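Putative Lipoprotein (Shewanella oneidensis, PDB 3U24) is of unknown function but binds zinc and calcium ions and may be a distant relative of metallopeptidases. Local coordinates at residues Ala69-Gln74 against Ser103-Ile108; Phe28-Ile33 against Pro425-Ser430; Glu150-Tyr155 against Lys215-His220. All coordinates share one frame; numbering follows the deposited sequence.

Interaction 1 of 3, residues Ala69-Gln74 against Ser103-Ile108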
loop_
_atom_site.group_PDB
_atom_site.type_symbol
_atom_site.label_atom_id
_atom_site.label_comp_id
_atom_site.label_asym_id
_atom_site.label_seq_id
_atom_site.Cartn_x
_atom_site.Cartn_y
_atom_site.Cartn_z
ATOM N N ALA A 69 -8.425 -26.425 -4.666
ATOM C CA ALA A 69 -9.766 -26.949 -4.982
ATOM C C ALA A 69 -10.796 -25.786 -4.986
ATOM O O ALA A 69 -11.753 -25.801 -5.749
ATOM C CB ALA A 69 -10.194 -28.034 -3.967
ATOM N N PHE A 70 -10.600 -24.791 -4.132
ATOM C CA PHE A 70 -11.487 -23.637 -4.126
ATOM C C PHE A 70 -11.299 -22.811 -5.396
ATOM O O PHE A 70 -12.280 -22.404 -5.979
ATOM C CB PHE A 70 -11.266 -22.817 -2.864
ATOM C CG PHE A 70 -11.906 -21.465 -2.857
ATOM C CD1 PHE A 70 -11.220 -20.359 -3.343
ATOM C CD2 PHE A 70 -13.158 -21.282 -2.302
ATOM C CE1 PHE A 70 -11.777 -19.109 -3.317
ATOM C CE2 PHE A 70 -13.697 -20.010 -2.232
ATOM C CZ PHE A 70 -13.015 -18.931 -2.758
ATOM N N VAL A 71 -10.049 -22.572 -5.807
ATOM C CA VAL A 71 -9.773 -21.845 -7.034
ATOM C C VAL A 71 -10.478 -22.544 -8.208
ATOM O O VAL A 71 -11.226 -21.926 -8.958
ATOM C CB VAL A 71 -8.245 -21.713 -7.293
ATOM C CG1 VAL A 71 -7.978 -21.252 -8.708
ATOM C CG2 VAL A 71 -7.610 -20.760 -6.270
ATOM N N LYS A 72 -10.241 -23.839 -8.354
ATOM C CA LYS A 72 -10.870 -24.617 -9.426
ATOM C C LYS A 72 -12.394 -24.538 -9.424
ATOM O O LYS A 72 -12.975 -24.335 -10.480
ATOM C CB LYS A 72 -10.406 -26.082 -9.406
ATOM N N ALA A 73 -13.049 -24.688 -8.275
ATOM C CA ALA A 73 -14.512 -24.678 -8.245
ATOM C C ALA A 73 -15.067 -23.268 -8.512
ATOM O O ALA A 73 -16.122 -23.131 -9.156
ATOM C CB ALA A 73 -15.067 -25.210 -6.909
ATOM N N GLN A 74 -14.404 -22.227 -8.008
ATOM C CA GLN A 74 -14.951 -20.874 -8.184
ATOM C C GLN A 74 -14.696 -20.412 -9.595
ATOM O O GLN A 74 -15.569 -19.790 -10.226
ATOM C CB GLN A 74 -14.403 -19.885 -7.203
ATOM C CG GLN A 74 -14.680 -20.240 -5.758
ATOM C CD GLN A 74 -16.155 -20.258 -5.407
ATOM O OE1 GLN A 74 -16.951 -19.501 -5.975
ATOM N NE2 GLN A 74 -16.520 -21.129 -4.483
ATOM N N SER A 103 -4.184 -15.528 -9.279
ATOM C CA SER A 103 -3.000 -15.207 -8.517
ATOM C C SER A 103 -2.852 -16.072 -7.266
ATOM O O SER A 103 -1.751 -16.365 -6.879
ATOM C CB SER A 103 -2.961 -13.733 -8.178
ATOM O OG SER A 103 -3.894 -13.475 -7.173
HETATM N N MSE A 104 -3.943 -16.482 -6.654
HETATM C CA MSE A 104 -3.884 -17.484 -5.561
HETATM C C MSE A 104 -3.243 -18.792 -6.009
HETATM O O MSE A 104 -2.338 -19.312 -5.330
HETATM C CB MSE A 104 -5.251 -17.758 -4.924
HETATM C CG MSE A 104 -5.833 -16.548 -4.153
HETATM SE SE MSE A 104 -7.760 -16.694 -3.736
HETATM C CE MSE A 104 -7.626 -18.308 -2.644
ATOM N N ALA A 105 -3.703 -19.323 -7.138
ATOM C CA ALA A 105 -3.177 -20.560 -7.676
ATOM C C ALA A 105 -1.680 -20.423 -7.954
ATOM O O ALA A 105 -0.882 -21.305 -7.620
ATOM C CB ALA A 105 -3.927 -20.977 -8.938
ATOM N N TRP A 106 -1.329 -19.315 -8.587
ATOM C CA TRP A 106 0.025 -19.056 -8.987
ATOM C C TRP A 106 0.932 -18.883 -7.799
ATOM O O TRP A 106 2.039 -19.351 -7.856
ATOM C CB TRP A 106 0.073 -17.834 -9.890
ATOM C CG TRP A 106 1.458 -17.300 -10.193
ATOM C CD1 TRP A 106 2.316 -17.670 -11.240
ATOM C CD2 TRP A 106 2.190 -16.274 -9.442
ATOM N NE1 TRP A 106 3.473 -16.941 -11.180
ATOM C CE2 TRP A 106 3.445 -16.071 -10.147
ATOM C CE3 TRP A 106 1.896 -15.471 -8.341
ATOM C CZ2 TRP A 106 4.388 -15.133 -9.720
ATOM C CZ3 TRP A 106 2.856 -14.519 -7.905
ATOM C CH2 TRP A 106 4.081 -14.368 -8.577
ATOM N N ASP A 107 0.471 -18.226 -6.730
ATOM C CA ASP A 107 1.227 -18.141 -5.487
ATOM C C ASP A 107 1.582 -19.517 -4.929
ATOM O O ASP A 107 2.693 -19.718 -4.432
ATOM C CB ASP A 107 0.477 -17.370 -4.371
ATOM C CG ASP A 107 0.658 -15.830 -4.463
ATOM O OD1 ASP A 107 1.726 -15.375 -4.924
ATOM O OD2 ASP A 107 -0.271 -15.062 -4.062
ATOM N N ILE A 108 0.624 -20.446 -4.996
ATOM C CA ILE A 108 0.832 -21.776 -4.473
ATOM C C ILE A 108 1.737 -22.584 -5.388
ATOM O O ILE A 108 2.617 -23.277 -4.908
ATOM C CB ILE A 108 -0.491 -22.502 -4.207
ATOM C CG1 ILE A 108 -1.183 -21.858 -2.983
ATOM C CG2 ILE A 108 -0.274 -23.999 -4.047
ATOM C CD1 ILE A 108 -2.661 -22.173 -2.941
#
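M104, a selenomethionine, meets two residues of the facing helix with opposite ends of its side chain. Its CB lies 4.0 Å from CG2 of V71, the two side chains set alongside with their ends pointing opposite ways. Further out, a bend at chi3 (61°) folds the terminal methyl back, and CE comes to 4.2 Å from CD1 of F70. A105, next along, presents CB 4.1 Å from CG1 of V71. V71 is thus divided between two neighbours: with chi1 at 167°, CG1 stands anti to the backbone N and serves A105, while CG2, beside that N, serves M104. One turn beyond, I108 continues the seam by packing on T67 and L68.

The segments run nearly antiparallel, at 151° and 9.8 Å between their axes, as expected of a helical hairpin formed by helices 61-79 and 88-111. On the F70 ring, CG of Q74 sits 3.6 Å above the plane, over its centre, and Q74 NE2 bonds to D35, a residue seen to bind zinc in this protein. Every touching atom is carbon, M104's outer one the methyl on selenium, so the contact depends on shape and dispersion, without a directional polar bond.

Interaction 2 of 3, residues Phe28-Ile33 against Pro425-Ser430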
loop_
_atom_site.group_PDB
_atom_site.type_symbol
_atom_site.label_atom_id
_atom_site.label_comp_id
_atom_site.label_asym_id
_atom_site.label_seq_id
_atom_site.Cartn_x
_atom_site.Cartn_y
_atom_site.Cartn_z
ATOM N N PHE A 28 -23.918 -14.733 -7.164
ATOM C CA PHE A 28 -22.676 -15.430 -7.199
ATOM C C PHE A 28 -21.588 -14.697 -6.442
ATOM O O PHE A 28 -20.907 -15.322 -5.674
ATOM C CB PHE A 28 -22.213 -15.658 -8.601
ATOM C CG PHE A 28 -20.776 -15.985 -8.673
ATOM C CD1 PHE A 28 -20.324 -17.249 -8.298
ATOM C CD2 PHE A 28 -19.869 -15.043 -9.079
ATOM C CE1 PHE A 28 -18.991 -17.549 -8.352
ATOM C CE2 PHE A 28 -18.529 -15.347 -9.123
ATOM C CZ PHE A 28 -18.100 -16.593 -8.756
ATOM N N SER A 29 -21.416 -13.400 -6.702
ATOM C CA SER A 29 -20.480 -12.530 -5.962
ATOM C C SER A 29 -20.597 -12.676 -4.459
ATOM O O SER A 29 -19.599 -12.837 -3.788
ATOM C CB SER A 29 -20.752 -11.050 -6.226
ATOM O OG SER A 29 -20.559 -10.714 -7.556
ATOM N N ASN A 30 -21.803 -12.565 -3.925
ATOM C CA ASN A 30 -21.997 -12.742 -2.491
ATOM C C ASN A 30 -21.659 -14.194 -2.008
ATOM O O ASN A 30 -21.015 -14.356 -0.954
ATOM C CB ASN A 30 -23.379 -12.236 -2.025
ATOM C CG ASN A 30 -23.438 -10.688 -1.949
ATOM O OD1 ASN A 30 -22.472 -10.019 -1.529
ATOM N ND2 ASN A 30 -24.554 -10.111 -2.393
ATOM N N ALA A 31 -22.017 -15.212 -2.799
ATOM C CA ALA A 31 -21.656 -16.586 -2.441
ATOM C C ALA A 31 -20.147 -16.799 -2.524
ATOM O O ALA A 31 -19.584 -17.553 -1.753
ATOM C CB ALA A 31 -22.374 -17.586 -3.332
ATOM N N PHE A 32 -19.490 -16.133 -3.453
ATOM C CA PHE A 32 -18.063 -16.257 -3.572
ATOM C C PHE A 32 -17.351 -15.744 -2.301
ATOM O O PHE A 32 -16.465 -16.383 -1.758
ATOM C CB PHE A 32 -17.558 -15.473 -4.788
ATOM C CG PHE A 32 -16.075 -15.367 -4.837
ATOM C CD1 PHE A 32 -15.333 -16.415 -5.257
ATOM C CD2 PHE A 32 -15.440 -14.239 -4.402
ATOM C CE1 PHE A 32 -13.963 -16.361 -5.282
ATOM C CE2 PHE A 32 -14.069 -14.158 -4.415
ATOM C CZ PHE A 32 -13.334 -15.233 -4.850
ATOM N N ILE A 33 -17.704 -14.549 -1.871
ATOM C CA ILE A 33 -17.154 -13.973 -0.649
ATOM C C ILE A 33 -17.483 -14.881 0.537
ATOM O O ILE A 33 -16.604 -15.198 1.338
ATOM C CB ILE A 33 -17.666 -12.525 -0.426
ATOM C CG1 ILE A 33 -17.113 -11.589 -1.532
ATOM C CG2 ILE A 33 -17.333 -12.006 0.979
ATOM C CD1 ILE A 33 -15.616 -11.719 -1.709
ATOM N N PRO A 425 -20.567 1.563 -4.951
ATOM C CA PRO A 425 -19.661 0.591 -4.332
ATOM C C PRO A 425 -20.003 -0.892 -4.583
ATOM O O PRO A 425 -21.103 -1.241 -4.950
ATOM C CB PRO A 425 -19.822 0.905 -2.835
ATOM C CG PRO A 425 -21.264 1.321 -2.728
ATOM C CD PRO A 425 -21.617 2.021 -4.022
ATOM N N SER A 426 -19.035 -1.762 -4.405
ATOM C CA SER A 426 -19.313 -3.177 -4.326
ATOM C C SER A 426 -18.392 -3.795 -3.308
ATOM O O SER A 426 -17.268 -3.318 -3.099
ATOM C CB SER A 426 -19.132 -3.865 -5.676
ATOM O OG SER A 426 -17.779 -4.162 -5.900
ATOM N N LEU A 427 -18.866 -4.862 -2.681
ATOM C CA LEU A 427 -18.063 -5.581 -1.705
ATOM C C LEU A 427 -16.753 -6.051 -2.331
ATOM O O LEU A 427 -15.705 -5.819 -1.787
ATOM C CB LEU A 427 -18.871 -6.746 -1.107
ATOM C CG LEU A 427 -18.381 -7.369 0.223
ATOM C CD1 LEU A 427 -18.003 -6.331 1.282
ATOM C CD2 LEU A 427 -19.449 -8.317 0.785
ATOM N N VAL A 428 -16.803 -6.648 -3.521
ATOM C CA VAL A 428 -15.594 -7.083 -4.219
ATOM C C VAL A 428 -14.550 -5.974 -4.453
ATOM O O VAL A 428 -13.377 -6.188 -4.203
ATOM C CB VAL A 428 -15.947 -7.817 -5.524
ATOM C CG1 VAL A 428 -14.699 -8.123 -6.347
ATOM C CG2 VAL A 428 -16.699 -9.102 -5.177
ATOM N N LYS A 429 -14.972 -4.804 -4.920
ATOM C CA LYS A 429 -14.048 -3.693 -5.112
ATOM C C LYS A 429 -13.508 -3.192 -3.804
ATOM O O LYS A 429 -12.354 -2.794 -3.744
ATOM C CB LYS A 429 -14.690 -2.509 -5.834
ATOM C CG LYS A 429 -15.135 -2.796 -7.249
ATOM C CD LYS A 429 -15.396 -1.500 -8.020
ATOM C CE LYS A 429 -16.571 -0.720 -7.464
ATOM N NZ LYS A 429 -17.248 -0.018 -8.578
ATOM N N SER A 430 -14.329 -3.178 -2.761
ATOM C CA SER A 430 -13.865 -2.708 -1.463
ATOM C C SER A 430 -12.790 -3.646 -0.917
ATOM O O SER A 430 -11.799 -3.189 -0.436
ATOM C CB SER A 430 -15.023 -2.566 -0.473
ATOM O OG SER A 430 -15.890 -1.533 -0.895
#
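I33 overlaps two side chains of 425-430 at once. Its CG2 lies 4.3 Å from CD2 of L427, and its CG1 lies 4.4 Å from CG2 of V428, so the two branches of one isoleucine are shared between consecutive residues. Chi1 of -66° makes this possible by turning CG1 anti to the carbonyl carbon. L427 reaches across because its CG is anti to the backbone N (chi1 -162°), and the same CD2 methyl also meets the amide end of N30, whose OD1 is 4.2 Å away. N30 and L427 are set roughly perpendicular: a polar group here rests against a methyl at the more exposed margin of an otherwise apolar contact.

Segment 425-430 illustrates how a helix start is held while its first turn packs elsewhere. S426 is the N-cap of helix 427-432, and its OG accepts a nearly straight bond from K429 N (3.0 Å, 168°). The same hydroxyl is hydrogen-bonded to D93, which ties this helix start to helix 88-111. L427 and V428, the first two residues after the cap, are the ones that meet helix 25-39.

The surroundings are mainly helical. F28 and F32 pack on Q74 of helix 61-79; F32 also touches L101 of helix 88-111, and V428 packs on D93 of the same helix. The loop residue Y369 touches both I33 and L427, and P368 joins it on L427, so that the contact lies where helix 25-39 meets helix 427-432, with helices 61-79 and 88-111 packing on F28, F32 and V428.

Interaction 3 of 3, residues Glu150-Tyr155 against Lys215-His220. With EDO (1,2-ethanediol), chain Y.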
loop_
_atom_site.group_PDB
_atom_site.type_symbol
_atom_site.label_atom_id
_atom_site.label_comp_id
_atom_site.label_asym_id
_atom_site.label_seq_id
_atom_site.Cartn_x
_atom_site.Cartn_y
_atom_site.Cartn_z
ATOM N N GLU A 150 -5.283 -23.203 20.530
ATOM C CA GLU A 150 -5.232 -24.678 20.495
ATOM C C GLU A 150 -4.147 -25.158 19.580
ATOM O O GLU A 150 -3.279 -25.910 20.009
ATOM C CB GLU A 150 -6.535 -25.310 19.987
ATOM C CG GLU A 150 -7.578 -25.666 21.054
ATOM C CD GLU A 150 -8.966 -26.051 20.479
ATOM O OE1 GLU A 150 -9.716 -25.129 19.994
ATOM O OE2 GLU A 150 -9.301 -27.274 20.547
ATOM N N ASN A 151 -4.180 -24.683 18.341
ATOM C CA ASN A 151 -3.271 -25.165 17.286
ATOM C C ASN A 151 -2.001 -24.363 16.998
ATOM O O ASN A 151 -1.370 -24.562 15.974
ATOM C CB ASN A 151 -4.081 -25.448 16.008
ATOM C CG ASN A 151 -4.995 -26.657 16.206
ATOM O OD1 ASN A 151 -4.563 -27.655 16.805
ATOM N ND2 ASN A 151 -6.255 -26.539 15.846
ATOM N N ILE A 152 -1.576 -23.549 17.935
ATOM C CA ILE A 152 -0.331 -22.833 17.745
ATOM C C ILE A 152 0.883 -23.758 17.537
ATOM O O ILE A 152 1.709 -23.466 16.674
ATOM C CB ILE A 152 -0.068 -21.771 18.854
ATOM C CG1 ILE A 152 -1.029 -20.596 18.647
ATOM C CG2 ILE A 152 1.391 -21.308 18.857
ATOM C CD1 ILE A 152 -1.070 -19.557 19.748
ATOM N N PRO A 153 1.017 -24.844 18.332
ATOM C CA PRO A 153 2.185 -25.744 18.071
ATOM C C PRO A 153 2.130 -26.311 16.673
ATOM O O PRO A 153 3.141 -26.378 15.961
ATOM C CB PRO A 153 2.009 -26.847 19.108
ATOM C CG PRO A 153 1.432 -26.096 20.281
ATOM C CD PRO A 153 0.444 -25.110 19.661
ATOM N N ALA A 154 0.930 -26.695 16.267
ATOM C CA ALA A 154 0.751 -27.292 14.916
ATOM C C ALA A 154 1.081 -26.313 13.801
ATOM O O ALA A 154 1.613 -26.677 12.785
ATOM C CB ALA A 154 -0.663 -27.801 14.733
ATOM N N TYR A 155 0.691 -25.063 14.006
ATOM C CA TYR A 155 0.937 -23.998 13.050
ATOM C C TYR A 155 2.431 -23.890 12.800
ATOM O O TYR A 155 2.827 -23.852 11.688
ATOM C CB TYR A 155 0.392 -22.676 13.604
ATOM C CG TYR A 155 0.605 -21.487 12.723
ATOM C CD1 TYR A 155 1.804 -20.795 12.743
ATOM C CD2 TYR A 155 -0.378 -21.064 11.855
ATOM C CE1 TYR A 155 2.010 -19.680 11.914
ATOM C CE2 TYR A 155 -0.194 -19.947 11.000
ATOM C CZ TYR A 155 1.001 -19.261 11.041
ATOM O OH TYR A 155 1.203 -18.158 10.225
ATOM N N LYS A 215 5.738 -21.574 24.902
ATOM C CA LYS A 215 6.776 -22.560 24.660
ATOM C C LYS A 215 6.982 -22.800 23.138
ATOM O O LYS A 215 8.096 -22.758 22.666
ATOM C CB LYS A 215 6.400 -23.851 25.372
ATOM C CG LYS A 215 7.351 -25.018 25.183
ATOM C CD LYS A 215 6.828 -26.301 25.862
ATOM C CE LYS A 215 7.875 -27.413 25.868
ATOM N NZ LYS A 215 9.106 -26.941 26.585
ATOM N N ALA A 216 5.899 -23.025 22.395
ATOM C CA ALA A 216 5.988 -23.280 20.976
ATOM C C ALA A 216 6.568 -22.083 20.206
ATOM O O ALA A 216 7.317 -22.270 19.273
ATOM C CB ALA A 216 4.624 -23.670 20.397
ATOM N N ILE A 217 6.195 -20.870 20.597
ATOM C CA ILE A 217 6.672 -19.684 19.899
ATOM C C ILE A 217 8.157 -19.561 20.178
ATOM O O ILE A 217 8.900 -19.437 19.240
ATOM C CB ILE A 217 5.907 -18.404 20.268
ATOM C CG1 ILE A 217 4.437 -18.528 19.818
ATOM C CG2 ILE A 217 6.563 -17.169 19.633
ATOM C CD1 ILE A 217 3.499 -17.479 20.340
ATOM N N ASN A 218 8.574 -19.680 21.444
ATOM C CA ASN A 218 9.967 -19.602 21.788
ATOM C C ASN A 218 10.805 -20.675 21.112
ATOM O O ASN A 218 11.893 -20.377 20.661
ATOM C CB ASN A 218 10.185 -19.655 23.291
ATOM C CG ASN A 218 9.940 -18.318 23.971
ATOM O OD1 ASN A 218 9.342 -18.281 25.057
ATOM N ND2 ASN A 218 10.412 -17.219 23.365
ATOM N N GLU A 219 10.310 -21.908 21.034
ATOM C CA GLU A 219 11.035 -22.966 20.325
ATOM C C GLU A 219 11.115 -22.672 18.832
ATOM O O GLU A 219 12.109 -22.915 18.219
ATOM C CB GLU A 219 10.426 -24.364 20.566
ATOM C CG GLU A 219 10.625 -24.841 22.008
ATOM C CD GLU A 219 9.844 -26.120 22.356
ATOM O OE1 GLU A 219 8.962 -26.556 21.561
ATOM O OE2 GLU A 219 10.134 -26.685 23.447
ATOM N N HIS A 220 10.069 -22.123 18.254
ATOM C CA HIS A 220 10.161 -21.718 16.853
ATOM C C HIS A 220 11.184 -20.611 16.634
ATOM O O HIS A 220 11.919 -20.636 15.668
ATOM C CB HIS A 220 8.817 -21.348 16.303
ATOM C CG HIS A 220 8.830 -21.064 14.823
ATOM N ND1 HIS A 220 8.883 -22.041 13.890
ATOM C CD2 HIS A 220 8.774 -19.873 14.138
ATOM C CE1 HIS A 220 8.889 -21.479 12.680
ATOM N NE2 HIS A 220 8.812 -20.160 12.833
HETATM C C1 EDO Y . -3.319 -29.304 19.012
HETATM O O1 EDO Y . -3.294 -28.349 20.092
HETATM C C2 EDO Y . -2.164 -29.203 17.990
HETATM O O2 EDO Y . -1.281 -28.067 18.162
#
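O2 of the bound 1,2-ethanediol, probably taken up from the crystallisation liquor, is held by two backbone groups of 150-155. A154 N donates to it over 3.2 Å with an N-H...O angle of 136°, a decidedly bent bond, and O2 in turn gives a weak, long bond to O of E150. The diol's other hydroxyl lies too close to that same carbonyl for its geometry to be trusted. N151 is the N-cap of helix 152-162, yet its side chain makes no capping bond, and O2 meets one of the first-turn amides that such a side chain would commonly serve.

The same helix start packs on helix 200-234. A216 carries the contact: its CB is 4.0 Å from both CA and CG of P153, so the methyl sits over one face of the pyrrolidine ring. The backbones can come close because only a methyl intervenes, the CA atoms of P153 and A216 being 5.4 Å apart. I152 supplies the second half, with CG2 at 4.3 Å from A216 CB and 4.2 Å from CG1 of I217; chi1 of -72° turns its CG1 anti to the carbonyl carbon and leaves CG2 to meet both.

The arrangement is the packing of a helix's first turn on the side of a much longer helix, within the largely helical DUF885 fold and away from the annotated metal sites. Proline suits such a turn, since its missing N-H would have no partner carbonyl there. Along the contact, I152 also touches A213, P153 touches I212, and F185 covers I152.

On the exposed side of helix 200-234, K215 NZ and E219 OE2, one turn apart, form a weak salt bridge of 3.3 Å. H220, on the buried side, meets the ring of Y156 and bonds through ND1 to R160.

How the interactions relate
Interactions 1 and 2 form one neighbourhood, their centres about 17 Å apart. They touch directly: F70 and Q74 of helix 61-79 pack on F28 and F32 of helix 25-39. Interaction 3 stands apart, its centre about 28 Å from that of interaction 1 and 35 Å from that of interaction 2, on helices 152-162 and 200-234. Along the chain, interaction 2 joins segments separated by 391 residues, and both others fall within the loop it closes, interaction 1 completing before interaction 3 begins. Interactions 1 and 3 join segments with 28 and 59 residues between them, whereas interaction 2 brings the first helix, 25-39, against a late part of the chain.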